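Local structure of protease Do-like 2, chloroplastic (Arabidopsis thaliana, 4FLN) at residues S172-T177 / V314-S319. The protein is a chloroplast serine protease that performs the primary cleavage of the photodamaged D1 protein of plant photosystem II. Numbering follows the deposited sequence.
Sequences SRIEVT and VPFRSS
Ile174 meets Phe316 and Arg317 where the second barrel of the trypsin-like protease domain faces the first PDZ domain. The nearest CA atoms, those of Ile174 and Phe316, are 11.1 Å apart, so side chains alone bridge the gap, and they bury just 94 Å². Along the strand, a classic bulge sets Ser172 and Arg173 together opposite Gln190 of strand 185-191, and Arg173 NH2 donates hydrogen bonds to Gly160 O and Thr163 O of a second subunit.

Ile174 follows, its CB directed at the PDZ domain and its two branches dividing the work. Ile174 CG2 reaches the rim of the aromatic ring near its plane, 4.2 Å from Phe316 CE2. The other branch ends in Ile174 CD1, at the edge of the guanidinium and 3.4 Å from Arg317 NH1. Phe316 extends toward the strand because its CG is anti to the backbone N (chi1 178°). Arg317 CD lies over one face of the Phe316 ring, 3.5 Å above its plane and displaced from the ring centre, and the bend at chi3 (-75°) carries the guanidinium on to Ile174. Tyr326 also meets this ring, and Leu145 of the protease domain touches both Phe316 and Arg317.

Beyond Ile174, Glu175 OE2 accepts a hydrogen bond from Val176 N with its anti lone pair (3.2 Å, N-H...O angle 143°), while Val176 packs on Arg325 of the PDZ helix 325-329.

The charged end of Arg317 is satisfied outside the two segments: NH2 donates to Pro146 O of the protease domain, and NH1 forms a salt bridge with Glu320. Across the contact itself, then, lie one apolar touch at the ring edge and a methyl at the edge of a charged guanidinium, with a polar tie between the domains alongside, at Pro146.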
ATOM      1  N   SER B 172     -23.941  10.349 -24.256  1.00 37.92           N
ATOM      2  CA  SER B 172     -24.252   9.019 -23.748  1.00 47.40           C
ATOM      3  C   SER B 172     -25.463   8.993 -22.831  1.00 54.24           C
ATOM      4  O   SER B 172     -26.250   8.048 -22.867  1.00 59.66           O
ATOM      5  CB  SER B 172     -23.035   8.354 -23.080  1.00 48.34           C
ATOM      6  OG  SER B 172     -22.241   9.283 -22.375  1.00 58.30           O
ATOM      7  N   ARG B 173     -25.582  10.019 -21.989  1.00 47.94           N
ATOM      8  CA  ARG B 173     -26.592  10.033 -20.935  1.00 41.40           C
ATOM      9  C   ARG B 173     -27.137  11.425 -20.644  1.00 46.52           C
ATOM     10  O   ARG B 173     -26.373  12.387 -20.519  1.00 43.56           O
ATOM     11  CB  ARG B 173     -25.996   9.453 -19.651  1.00 42.22           C
ATOM     12  CG  ARG B 173     -27.001   8.771 -18.750  1.00 47.31           C
ATOM     13  CD  ARG B 173     -26.317   8.026 -17.633  1.00 45.96           C
ATOM     14  NE  ARG B 173     -27.256   7.151 -16.948  1.00 56.32           N
ATOM     15  CZ  ARG B 173     -27.103   6.716 -15.701  1.00 65.34           C
ATOM     16  NH1 ARG B 173     -26.042   7.078 -14.987  1.00 57.97           N
ATOM     17  NH2 ARG B 173     -28.020   5.921 -15.166  1.00 68.52           N
ATOM     18  N   ILE B 174     -28.458  11.526 -20.521  1.00 48.92           N
ATOM     19  CA  ILE B 174     -29.090  12.736 -20.002  1.00 46.60           C
ATOM     20  C   ILE B 174     -29.770  12.414 -18.680  1.00 54.10           C
ATOM     21  O   ILE B 174     -30.808  11.759 -18.644  1.00 61.93           O
ATOM     22  CB  ILE B 174     -30.126  13.304 -20.980  1.00 43.32           C
ATOM     23  CG1 ILE B 174     -29.433  13.883 -22.204  1.00 33.94           C
ATOM     24  CG2 ILE B 174     -30.933  14.394 -20.319  1.00 57.91           C
ATOM     25  CD1 ILE B 174     -30.267  13.784 -23.439  1.00 46.93           C
ATOM     26  N   GLU B 175     -29.187  12.902 -17.594  1.00 61.64           N
ATOM     27  CA  GLU B 175     -29.599  12.501 -16.258  1.00 60.75           C
ATOM     28  C   GLU B 175     -29.527  13.698 -15.315  1.00 57.37           C
ATOM     29  O   GLU B 175     -28.857  14.683 -15.603  1.00 71.10           O
ATOM     30  CB  GLU B 175     -28.672  11.384 -15.772  1.00 69.33           C
ATOM     31  CG  GLU B 175     -28.948  10.853 -14.380  1.00 82.51           C
ATOM     32  CD  GLU B 175     -30.209  10.022 -14.307  1.00 89.55           C
ATOM     33  OE1 GLU B 175     -30.094   8.791 -14.116  1.00 93.25           O
ATOM     34  OE2 GLU B 175     -31.312  10.598 -14.430  1.00 89.49           O
ATOM     35  N   VAL B 176     -30.236  13.631 -14.201  1.00 53.98           N
ATOM     36  CA  VAL B 176     -30.024  14.592 -13.131  1.00 52.96           C
ATOM     37  C   VAL B 176     -28.838  14.138 -12.274  1.00 56.33           C
ATOM     38  O   VAL B 176     -28.771  12.977 -11.873  1.00 63.46           O
ATOM     39  CB  VAL B 176     -31.284  14.737 -12.263  1.00 48.53           C
ATOM     40  CG1 VAL B 176     -30.916  15.082 -10.834  1.00 62.94           C
ATOM     41  CG2 VAL B 176     -32.202  15.782 -12.842  1.00 39.20           C
ATOM     42  N   THR B 177     -27.901  15.045 -12.008  1.00 55.16           N
ATOM     43  CA  THR B 177     -26.733  14.740 -11.175  1.00 67.60           C
ATOM     44  C   THR B 177     -26.434  15.900 -10.228  1.00 82.81           C
ATOM     45  O   THR B 177     -27.218  16.841 -10.135  1.00 87.76           O
ATOM     46  CB  THR B 177     -25.481  14.459 -12.029  1.00 68.37           C
ATOM     47  OG1 THR B 177     -25.378  15.445 -13.064  1.00 58.17           O
ATOM     48  CG2 THR B 177     -25.558  13.070 -12.663  1.00 77.16           C
ATOM     49  N   VAL B 314     -41.295  11.474 -14.245  1.00 65.42           N
ATOM     50  CA  VAL B 314     -42.252  12.460 -14.727  1.00 60.22           C
ATOM     51  C   VAL B 314     -42.013  12.699 -16.223  1.00 57.51           C
ATOM     52  O   VAL B 314     -40.878  12.668 -16.683  1.00 55.34           O
ATOM     53  CB  VAL B 314     -42.062  13.789 -13.962  1.00 55.77           C
ATOM     54  CG1 VAL B 314     -41.484  14.855 -14.871  1.00 52.80           C
ATOM     55  CG2 VAL B 314     -43.372  14.260 -13.329  1.00 56.25           C
ATOM     56  N   PRO B 315     -43.089  12.908 -16.996  1.00 67.08           N
ATOM     57  CA  PRO B 315     -42.954  13.178 -18.434  1.00 75.08           C
ATOM     58  C   PRO B 315     -41.953  14.294 -18.747  1.00 74.86           C
ATOM     59  O   PRO B 315     -41.956  15.349 -18.116  1.00 74.07           O
ATOM     60  CB  PRO B 315     -44.377  13.586 -18.857  1.00 74.88           C
ATOM     61  CG  PRO B 315     -45.165  13.735 -17.578  1.00 73.75           C
ATOM     62  CD  PRO B 315     -44.500  12.836 -16.590  1.00 73.78           C
ATOM     63  N   PHE B 316     -41.099  14.049 -19.731  1.00 76.77           N
ATOM     64  CA  PHE B 316     -39.981  14.937 -20.000  1.00 85.50           C
ATOM     65  C   PHE B 316     -40.054  15.444 -21.435  1.00 95.43           C
ATOM     66  O   PHE B 316     -40.423  16.588 -21.691  1.00 99.57           O
ATOM     67  CB  PHE B 316     -38.679  14.161 -19.761  1.00 81.12           C
ATOM     68  CG  PHE B 316     -37.430  14.945 -20.039  1.00 70.31           C
ATOM     69  CD1 PHE B 316     -37.450  16.327 -20.080  1.00 71.96           C
ATOM     70  CD2 PHE B 316     -36.232  14.287 -20.271  1.00 64.93           C
ATOM     71  CE1 PHE B 316     -36.296  17.037 -20.341  1.00 75.73           C
ATOM     72  CE2 PHE B 316     -35.079  14.988 -20.539  1.00 64.58           C
ATOM     73  CZ  PHE B 316     -35.108  16.364 -20.574  1.00 71.76           C
ATOM     74  N   ARG B 317     -39.700  14.569 -22.365  1.00 99.66           N
ATOM     75  CA  ARG B 317     -39.835  14.839 -23.788  1.00106.26           C
ATOM     76  C   ARG B 317     -40.349  13.546 -24.416  1.00112.40           C
ATOM     77  O   ARG B 317     -40.368  12.501 -23.761  1.00119.81           O
ATOM     78  CB  ARG B 317     -38.518  15.327 -24.412  1.00106.38           C
ATOM     79  CG  ARG B 317     -37.416  14.276 -24.511  1.00103.56           C
ATOM     80  CD  ARG B 317     -36.101  14.761 -23.891  1.00 85.75           C
ATOM     81  NE  ARG B 317     -35.385  15.732 -24.717  1.00 68.21           N
ATOM     82  CZ  ARG B 317     -34.088  15.652 -25.003  1.00 51.80           C
ATOM     83  NH1 ARG B 317     -33.365  14.645 -24.541  1.00 48.09           N
ATOM     84  NH2 ARG B 317     -33.511  16.577 -25.753  1.00 50.00           N
ATOM     85  N   SER B 318     -40.727  13.603 -25.684  1.00104.59           N
ATOM     86  CA  SER B 318     -41.720  12.687 -26.236  1.00 99.65           C
ATOM     87  C   SER B 318     -41.593  11.213 -25.817  1.00104.95           C
ATOM     88  O   SER B 318     -42.584  10.602 -25.412  1.00103.97           O
ATOM     89  CB  SER B 318     -41.703  12.803 -27.759  1.00 93.84           C
ATOM     90  OG  SER B 318     -40.761  13.783 -28.168  1.00 83.59           O
ATOM     91  N   SER B 319     -40.400  10.637 -25.922  1.00109.12           N
ATOM     92  CA  SER B 319     -40.205   9.234 -25.546  1.00107.80           C
ATOM     93  C   SER B 319     -39.617   9.057 -24.140  1.00106.87           C
ATOM     94  O   SER B 319     -39.390   7.930 -23.686  1.00102.08           O
ATOM     95  CB  SER B 319     -39.323   8.528 -26.580  1.00108.81           C
ATOM     96  OG  SER B 319     -39.696   7.170 -26.734  1.00111.12           O
TER